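Putative polysaccharide binding proteins (DUF1812) (Bacteroides thetaiotaomicron VPI-5482, PDB 3GF8) is an outer-membrane lipoprotein of the FimB/Mfa2 family that probably takes part in assembling fimbriae and may bind polysaccharides. Local coordinates at residues 34-39 against 81-86; 120-125 against 145-150. All coordinates share one frame; numbering follows the deposited sequence.

Interaction 1. Residues 34-39 against 81-86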
ATOM      1  N   ALA A  34      16.749  -4.967   0.323  1.00 31.06           N
ATOM      2  CA  ALA A  34      16.565  -4.698  -1.114  1.00 29.49           C
ATOM      3  C   ALA A  34      15.644  -3.511  -1.455  1.00 30.77           C
ATOM      4  O   ALA A  34      15.858  -2.853  -2.470  1.00 33.25           O
ATOM      5  CB  ALA A  34      16.049  -5.974  -1.835  1.00 29.29           C
ATOM      6  N   GLN A  35      14.637  -3.241  -0.620  1.00 27.39           N
ATOM      7  CA  GLN A  35      13.558  -2.310  -0.955  1.00 26.59           C
ATOM      8  C   GLN A  35      13.346  -1.103  -0.033  1.00 26.98           C
ATOM      9  O   GLN A  35      12.798  -0.107  -0.468  1.00 27.71           O
ATOM     10  CB  GLN A  35      12.234  -3.082  -1.011  1.00 26.40           C
ATOM     11  CG  GLN A  35      12.246  -4.163  -2.066  1.00 25.53           C
ATOM     12  CD  GLN A  35      10.904  -4.811  -2.262  1.00 34.27           C
ATOM     13  OE1 GLN A  35       9.865  -4.188  -2.065  1.00 32.02           O
ATOM     14  NE2 GLN A  35      10.912  -6.082  -2.658  1.00 34.78           N
ATOM     15  N   VAL A  36      13.718  -1.190   1.242  1.00 25.58           N
ATOM     16  CA  VAL A  36      13.355  -0.163   2.175  1.00 23.36           C
ATOM     17  C   VAL A  36      14.556   0.717   2.411  1.00 24.81           C
ATOM     18  O   VAL A  36      15.567   0.250   2.926  1.00 27.34           O
ATOM     19  CB  VAL A  36      12.867  -0.758   3.502  1.00 24.07           C
ATOM     20  CG1 VAL A  36      12.441   0.366   4.462  1.00 21.56           C
ATOM     21  CG2 VAL A  36      11.708  -1.702   3.263  1.00 20.98           C
ATOM     22  N   ASP A  37      14.462   1.983   2.032  1.00 24.19           N
ATOM     23  CA  ASP A  37      15.576   2.911   2.242  1.00 26.22           C
ATOM     24  C   ASP A  37      15.338   3.974   3.315  1.00 25.97           C
ATOM     25  O   ASP A  37      16.137   4.881   3.440  1.00 25.85           O
ATOM     26  CB  ASP A  37      16.011   3.560   0.923  1.00 28.31           C
ATOM     27  CG  ASP A  37      15.082   4.672   0.425  1.00 27.07           C
ATOM     28  OD1 ASP A  37      14.089   5.119   1.087  1.00 28.72           O
ATOM     29  OD2 ASP A  37      15.397   5.139  -0.685  1.00 47.39           O
ATOM     30  N   LYS A  38      14.272   3.859   4.107  1.00 26.33           N
ATOM     31  CA  LYS A  38      14.119   4.757   5.264  1.00 23.33           C
ATOM     32  C   LYS A  38      13.196   4.119   6.264  1.00 21.82           C
ATOM     33  O   LYS A  38      12.134   3.593   5.908  1.00 25.29           O
ATOM     34  CB  LYS A  38      13.576   6.126   4.823  1.00 26.26           C
ATOM     35  CG  LYS A  38      13.215   7.096   5.993  1.00 28.72           C
ATOM     36  CD  LYS A  38      12.613   8.422   5.494  1.00 27.05           C
ATOM     37  CE  LYS A  38      12.247   9.327   6.643  1.00 29.22           C
ATOM     38  NZ  LYS A  38      11.533  10.556   6.208  1.00 28.68           N
ATOM     39  N   VAL A  39      13.605   4.149   7.527  1.00 21.55           N
ATOM     40  CA  VAL A  39      12.761   3.675   8.615  1.00 19.20           C
ATOM     41  C   VAL A  39      12.674   4.814   9.614  1.00 21.51           C
ATOM     42  O   VAL A  39      13.647   5.559   9.795  1.00 22.75           O
ATOM     43  CB  VAL A  39      13.314   2.391   9.228  1.00 17.26           C
ATOM     44  CG1 VAL A  39      13.210   1.239   8.239  1.00 22.03           C
ATOM     45  CG2 VAL A  39      14.827   2.566   9.656  1.00 19.88           C
ATOM     46  N   ALA A  81       6.715   1.690  13.663  1.00 24.58           N
ATOM     47  CA  ALA A  81       7.457   2.468  12.699  1.00 23.11           C
ATOM     48  C   ALA A  81       6.646   2.785  11.447  1.00 23.94           C
ATOM     49  O   ALA A  81       5.636   2.152  11.186  1.00 21.54           O
ATOM     50  CB  ALA A  81       8.743   1.771  12.327  1.00 18.60           C
ATOM     51  N   TRP A  82       7.082   3.829  10.727  1.00 23.36           N
ATOM     52  CA  TRP A  82       6.696   4.056   9.338  1.00 24.18           C
ATOM     53  C   TRP A  82       7.994   4.051   8.552  1.00 23.48           C
ATOM     54  O   TRP A  82       9.005   4.626   8.974  1.00 22.63           O
ATOM     55  CB  TRP A  82       6.012   5.403   9.156  1.00 25.92           C
ATOM     56  CG  TRP A  82       4.621   5.478   9.648  1.00 24.88           C
ATOM     57  CD1 TRP A  82       4.169   6.191  10.731  1.00 25.45           C
ATOM     58  CD2 TRP A  82       3.466   4.840   9.074  1.00 22.87           C
ATOM     59  NE1 TRP A  82       2.807   6.024  10.864  1.00 31.62           N
ATOM     60  CE2 TRP A  82       2.352   5.207   9.862  1.00 18.23           C
ATOM     61  CE3 TRP A  82       3.267   4.002   7.964  1.00 21.12           C
ATOM     62  CZ2 TRP A  82       1.064   4.758   9.586  1.00 32.14           C
ATOM     63  CZ3 TRP A  82       1.994   3.560   7.685  1.00 25.96           C
ATOM     64  CH2 TRP A  82       0.903   3.940   8.481  1.00 29.63           C
ATOM     65  N   ALA A  83       7.978   3.354   7.423  1.00 24.84           N
ATOM     66  CA  ALA A  83       9.165   3.184   6.621  1.00 23.86           C
ATOM     67  C   ALA A  83       8.841   3.668   5.212  1.00 23.19           C
ATOM     68  O   ALA A  83       7.729   3.486   4.722  1.00 23.46           O
ATOM     69  CB  ALA A  83       9.639   1.707   6.624  1.00 20.39           C
ATOM     70  N   GLY A  84       9.841   4.285   4.580  1.00 24.17           N
ATOM     71  CA  GLY A  84       9.666   4.898   3.276  1.00 24.94           C
ATOM     72  C   GLY A  84       8.988   6.266   3.206  1.00 23.83           C
ATOM     73  O   GLY A  84       8.923   6.814   2.121  1.00 22.22           O
ATOM     74  N   ALA A  85       8.490   6.828   4.328  1.00 24.87           N
ATOM     75  CA  ALA A  85       7.667   8.049   4.258  1.00 24.67           C
ATOM     76  C   ALA A  85       8.554   9.258   3.982  1.00 24.95           C
ATOM     77  O   ALA A  85       9.471   9.559   4.747  1.00 28.26           O
ATOM     78  CB  ALA A  85       6.801   8.264   5.521  1.00 22.73           C
ATOM     79  N   ARG A  86       8.300   9.915   2.858  1.00 24.74           N
ATOM     80  CA  ARG A  86       9.029  11.135   2.484  1.00 25.69           C
ATOM     81  C   ARG A  86       8.020  12.196   2.085  1.00 24.51           C
ATOM     82  O   ARG A  86       7.053  12.415   2.822  1.00 26.50           O
ATOM     83  CB  ARG A  86      10.056  10.838   1.397  1.00 22.95           C
ATOM     84  CG  ARG A  86      11.144   9.872   1.879  1.00 28.42           C
ATOM     85  CD  ARG A  86      12.132   9.615   0.760  1.00 31.65           C
ATOM     86  NE  ARG A  86      13.123   8.596   1.074  1.00 28.32           N
ATOM     87  CZ  ARG A  86      14.290   8.831   1.653  1.00 31.71           C
ATOM     88  NH1 ARG A  86      14.631  10.060   2.001  1.00 35.83           N
ATOM     89  NH2 ARG A  86      15.118   7.827   1.903  1.00 35.76           N
TER
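The Arg86 guanidinium has Lys38 CD over the centre of one face, 4.2 Å above the plane, and Asp37 OD1 at its edge. This is the end of an antiparallel strand pair in the fimbrillin-type beta fold, where strand 38-44 starts beside the end of strand 75-83. Asp37 OD1 lies almost in the guanidinium plane, 3.0 Å from Arg86 NH2, in a salt bridge whose N-H...O bond is nearly straight. The carboxylate stands about upright to that plane, and NH2 meets OD1 from above the carboxylate plane. Glu57 takes Arg86 NH1, which gives the arginine a second acidic partner.

Val39 and Ala83 form a non-hydrogen-bonded pair, with Val39 CG1 3.9 Å from Ala83 CB. Val36 CG1 reaches the same methyl at 3.8 Å. Gly84 N gives its hydrogen to Lys38 O at 2.7 Å. Gly84 has a positive phi of 79°, and the strand ends just before it.

Lys38 runs extended from a CG anti to the backbone N (chi1 173°). Lys38 NZ meets Ala85 O at 2.7 Å. An alanine here would remove CD from over the guanidinium and probably leave Ala85 O without its ammonium donor. The NZ bond lies nearly along the C=O axis of Ala85.

Interaction 2. Residues 120-125 against 145-150; sequences METLWY and LIRDTK
Tyr125 and Ile146 form a hydrogen-bonded antiparallel pair in the beta hairpin of strands 124-133 and 139-158. Tyr125 N to Ile146 O and Ile146 N to Tyr125 O are both 2.8 Å. This is the tightly packed end. Trp124 and Arg147 make the next pair, non-hydrogen-bonded, and their side chains share one face of the sheet. Trp124 CD1 lies 3.7 Å from Arg147 CA, and Arg147 CG sits over one face of the indole. Trp124 CB also meets Leu145 CB. On the face of Tyr125 and Ile146, Tyr125 CB touches Asp148 OD2, and Asp148 OD1 is held by Asn185.

Beyond the paired strands the backbones still hold together. Asp148 N bonds to Leu123 O. Leu123 N bonds to a side chain, Thr149 OG1, at 3.1 Å and nearly straight. Thr149 chi1 of 48° puts OG1 between its own backbone N and carbonyl carbon, where it faces Leu123 N.

The far end, at the partly exposed Thr122, is bridged by a water rather than by direct backbone bonds. Thr122 crosses Arg147 at about a right angle, with CG2 3.5 Å from Arg147 NE over one guanidinium face. The same methyl lies over the indole face that Arg147 CG also covers, toward the rim. Arg147 NE bonds back to Thr149 O within its own segment. The water bonds to Thr122 OG1 and Thr149 OG1 and accepts a weak bond from Arg147 NH2 at 2.9 Å.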
HETATM    1  N   MSE A 120       3.643   7.467  -5.698  1.00 24.96           N
HETATM    2  CA  MSE A 120       4.166   7.695  -4.349  1.00 24.93           C
HETATM    3  C   MSE A 120       5.382   6.827  -4.050  1.00 25.00           C
HETATM    4  O   MSE A 120       5.424   5.674  -4.449  1.00 25.61           O
HETATM    5  CB  MSE A 120       3.136   7.361  -3.296  1.00 25.48           C
HETATM    6  CG  MSE A 120       2.149   8.410  -3.089  1.00 34.63           C
HETATM    7 SE   MSE A 120       0.582   7.916  -4.025  0.75 34.94          SE
HETATM    8  CE  MSE A 120      -0.083   6.873  -2.671  1.00  9.18           C
ATOM      9  N   GLU A 121       6.340   7.368  -3.306  1.00 22.70           N
ATOM     10  CA  GLU A 121       7.381   6.532  -2.697  1.00 23.66           C
ATOM     11  C   GLU A 121       6.704   5.497  -1.787  1.00 24.06           C
ATOM     12  O   GLU A 121       5.683   5.792  -1.081  1.00 23.76           O
ATOM     13  CB  GLU A 121       8.414   7.381  -1.943  1.00 24.12           C
ATOM     14  CG  GLU A 121       7.948   7.989  -0.616  1.00 19.98           C
ATOM     15  CD  GLU A 121       7.195   9.308  -0.725  1.00 21.97           C
ATOM     16  OE1 GLU A 121       6.785   9.705  -1.822  1.00 27.10           O
ATOM     17  OE2 GLU A 121       7.012   9.975   0.323  1.00 22.61           O
ATOM     18  N   THR A 122       7.218   4.277  -1.866  1.00 24.46           N
ATOM     19  CA  THR A 122       6.586   3.126  -1.260  1.00 25.41           C
ATOM     20  C   THR A 122       6.622   3.281   0.245  1.00 26.39           C
ATOM     21  O   THR A 122       7.645   3.713   0.825  1.00 22.49           O
ATOM     22  CB  THR A 122       7.258   1.826  -1.687  1.00 27.44           C
ATOM     23  OG1 THR A 122       7.044   1.667  -3.086  1.00 20.87           O
ATOM     24  CG2 THR A 122       6.683   0.602  -0.926  1.00 17.56           C
ATOM     25  N   LEU A 123       5.460   2.979   0.832  1.00 22.17           N
ATOM     26  CA  LEU A 123       5.209   3.166   2.234  1.00 27.48           C
ATOM     27  C   LEU A 123       5.006   1.812   2.939  1.00 26.54           C
ATOM     28  O   LEU A 123       4.208   0.990   2.468  1.00 24.18           O
ATOM     29  CB  LEU A 123       3.952   4.015   2.416  1.00 26.76           C
ATOM     30  CG  LEU A 123       3.621   4.344   3.865  1.00 23.42           C
ATOM     31  CD1 LEU A 123       4.684   5.297   4.422  1.00 23.18           C
ATOM     32  CD2 LEU A 123       2.223   4.947   3.936  1.00 17.41           C
ATOM     33  N   TRP A 124       5.738   1.599   4.039  1.00 24.21           N
ATOM     34  CA  TRP A 124       5.532   0.416   4.898  1.00 26.33           C
ATOM     35  C   TRP A 124       5.147   0.815   6.315  1.00 26.54           C
ATOM     36  O   TRP A 124       5.663   1.802   6.859  1.00 25.23           O
ATOM     37  CB  TRP A 124       6.797  -0.465   4.995  1.00 28.20           C
ATOM     38  CG  TRP A 124       7.240  -1.165   3.745  1.00 23.26           C
ATOM     39  CD1 TRP A 124       6.952  -2.446   3.381  1.00 27.69           C
ATOM     40  CD2 TRP A 124       8.109  -0.644   2.725  1.00 26.48           C
ATOM     41  NE1 TRP A 124       7.571  -2.750   2.185  1.00 21.26           N
ATOM     42  CE2 TRP A 124       8.279  -1.662   1.757  1.00 24.34           C
ATOM     43  CE3 TRP A 124       8.741   0.584   2.521  1.00 24.03           C
ATOM     44  CZ2 TRP A 124       9.047  -1.480   0.598  1.00 22.04           C
ATOM     45  CZ3 TRP A 124       9.517   0.760   1.366  1.00 23.05           C
ATOM     46  CH2 TRP A 124       9.665  -0.276   0.430  1.00 28.34           C
ATOM     47  N   TYR A 125       4.256   0.013   6.909  1.00 28.30           N
ATOM     48  CA  TYR A 125       3.807   0.179   8.290  1.00 25.09           C
ATOM     49  C   TYR A 125       4.521  -0.836   9.170  1.00 25.81           C
ATOM     50  O   TYR A 125       4.637  -2.009   8.821  1.00 22.80           O
ATOM     51  CB  TYR A 125       2.293  -0.010   8.368  1.00 24.83           C
ATOM     52  CG  TYR A 125       1.793  -0.100   9.775  1.00 23.94           C
ATOM     53  CD1 TYR A 125       1.665   1.045  10.560  1.00 16.48           C
ATOM     54  CD2 TYR A 125       1.446  -1.330  10.338  1.00 24.24           C
ATOM     55  CE1 TYR A 125       1.209   0.969  11.871  1.00 28.59           C
ATOM     56  CE2 TYR A 125       0.979  -1.419  11.645  1.00 27.11           C
ATOM     57  CZ  TYR A 125       0.880  -0.270  12.419  1.00 29.27           C
ATOM     58  OH  TYR A 125       0.446  -0.353  13.712  1.00 21.97           O
ATOM     59  N   LEU A 145       7.201  -5.269   8.939  1.00 23.98           N
ATOM     60  CA  LEU A 145       6.743  -4.256   7.978  1.00 26.10           C
ATOM     61  C   LEU A 145       5.718  -4.808   7.013  1.00 27.02           C
ATOM     62  O   LEU A 145       5.903  -5.908   6.438  1.00 25.59           O
ATOM     63  CB  LEU A 145       7.916  -3.698   7.157  1.00 22.70           C
ATOM     64  CG  LEU A 145       8.901  -2.884   7.969  1.00 26.49           C
ATOM     65  CD1 LEU A 145      10.129  -2.435   7.093  1.00 25.61           C
ATOM     66  CD2 LEU A 145       8.154  -1.736   8.601  1.00 19.84           C
ATOM     67  N   ILE A 146       4.673  -4.010   6.816  1.00 26.41           N
ATOM     68  CA  ILE A 146       3.560  -4.320   5.927  1.00 24.67           C
ATOM     69  C   ILE A 146       3.442  -3.228   4.871  1.00 25.65           C
ATOM     70  O   ILE A 146       3.345  -2.031   5.207  1.00 26.54           O
ATOM     71  CB  ILE A 146       2.254  -4.374   6.756  1.00 27.60           C
ATOM     72  CG1 ILE A 146       2.321  -5.546   7.761  1.00 30.06           C
ATOM     73  CG2 ILE A 146       1.013  -4.496   5.848  1.00 21.19           C
ATOM     74  CD1 ILE A 146       1.166  -5.600   8.633  1.00 34.13           C
ATOM     75  N   ARG A 147       3.402  -3.625   3.601  1.00 24.85           N
ATOM     76  CA  ARG A 147       3.374  -2.662   2.530  1.00 25.14           C
ATOM     77  C   ARG A 147       1.996  -2.115   2.379  1.00 25.03           C
ATOM     78  O   ARG A 147       1.025  -2.874   2.307  1.00 23.76           O
ATOM     79  CB  ARG A 147       3.862  -3.248   1.208  1.00 25.62           C
ATOM     80  CG  ARG A 147       4.001  -2.195   0.148  1.00 24.84           C
ATOM     81  CD  ARG A 147       4.855  -2.638  -1.042  1.00 25.46           C
ATOM     82  NE  ARG A 147       4.541  -1.827  -2.215  1.00 21.14           N
ATOM     83  CZ  ARG A 147       5.114  -1.962  -3.398  1.00 24.72           C
ATOM     84  NH1 ARG A 147       6.022  -2.900  -3.617  1.00 24.45           N
ATOM     85  NH2 ARG A 147       4.772  -1.158  -4.381  1.00 27.24           N
ATOM     86  N   ASP A 148       1.910  -0.780   2.333  1.00 24.50           N
ATOM     87  CA  ASP A 148       0.614  -0.097   2.315  1.00 24.19           C
ATOM     88  C   ASP A 148       0.251   0.498   0.949  1.00 23.41           C
ATOM     89  O   ASP A 148      -0.938   0.741   0.645  1.00 24.95           O
ATOM     90  CB  ASP A 148       0.624   1.033   3.363  1.00 27.17           C
ATOM     91  CG  ASP A 148       0.254   0.562   4.767  1.00 24.56           C
ATOM     92  OD1 ASP A 148      -0.097  -0.622   4.971  1.00 24.39           O
ATOM     93  OD2 ASP A 148       0.313   1.407   5.682  1.00 26.42           O
ATOM     94  N   THR A 149       1.265   0.788   0.142  1.00 23.32           N
ATOM     95  CA  THR A 149       1.045   1.364  -1.164  1.00 20.94           C
ATOM     96  C   THR A 149       1.012   0.234  -2.207  1.00 24.28           C
ATOM     97  O   THR A 149       1.776  -0.741  -2.124  1.00 25.31           O
ATOM     98  CB  THR A 149       2.092   2.413  -1.492  1.00 20.67           C
ATOM     99  OG1 THR A 149       3.388   1.907  -1.198  1.00 19.53           O
ATOM    100  CG2 THR A 149       1.840   3.680  -0.682  1.00 23.12           C
ATOM    101  N   LYS A 150       0.093   0.370  -3.166  1.00 23.02           N
ATOM    102  CA  LYS A 150      -0.210  -0.695  -4.105  1.00 25.89           C
ATOM    103  C   LYS A 150      -0.125  -0.160  -5.553  1.00 25.36           C
ATOM    104  O   LYS A 150      -0.749   0.848  -5.918  1.00 25.86           O
ATOM    105  CB  LYS A 150      -1.599  -1.255  -3.785  1.00 24.15           C
ATOM    106  CG  LYS A 150      -1.754  -1.712  -2.355  1.00 27.75           C
ATOM    107  CD  LYS A 150      -0.896  -2.978  -2.037  1.00 26.27           C
ATOM    108  CE  LYS A 150      -0.576  -3.101  -0.554  1.00 29.51           C
ATOM    109  NZ  LYS A 150       0.063  -4.429  -0.195  1.00 20.10           N
TER
HETATM  110  O   HOH W   1       4.359   1.604  -3.742  1.00 20.06           O

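Overall arrangement
From the N terminus, the chain passes strand 16-21 and helix 32-35 and enters strand 38-44. Interaction 1 closes a loop of 41 residues when strand 75-83 returns beside it. It then runs through strands 89-91, 105-108 and 115-116 before strand 124-133 begins. Interaction 2 closes a shorter loop of 19 residues, a hairpin with strand 139-158. The loops follow in series and neither nest nor cross. Their centres are about 8 Å apart, because strands 75-83 and 124-133 are neighbours. Trp124 N lies 2.8 Å from Ala83 O, probably hydrogen-bonded. Arg86 N and Glu121 OE2 make a second link. Interaction 1 joins 38-44 to 75-83, interaction 2 joins 124-133 to 139-158, and these links connect the pairs.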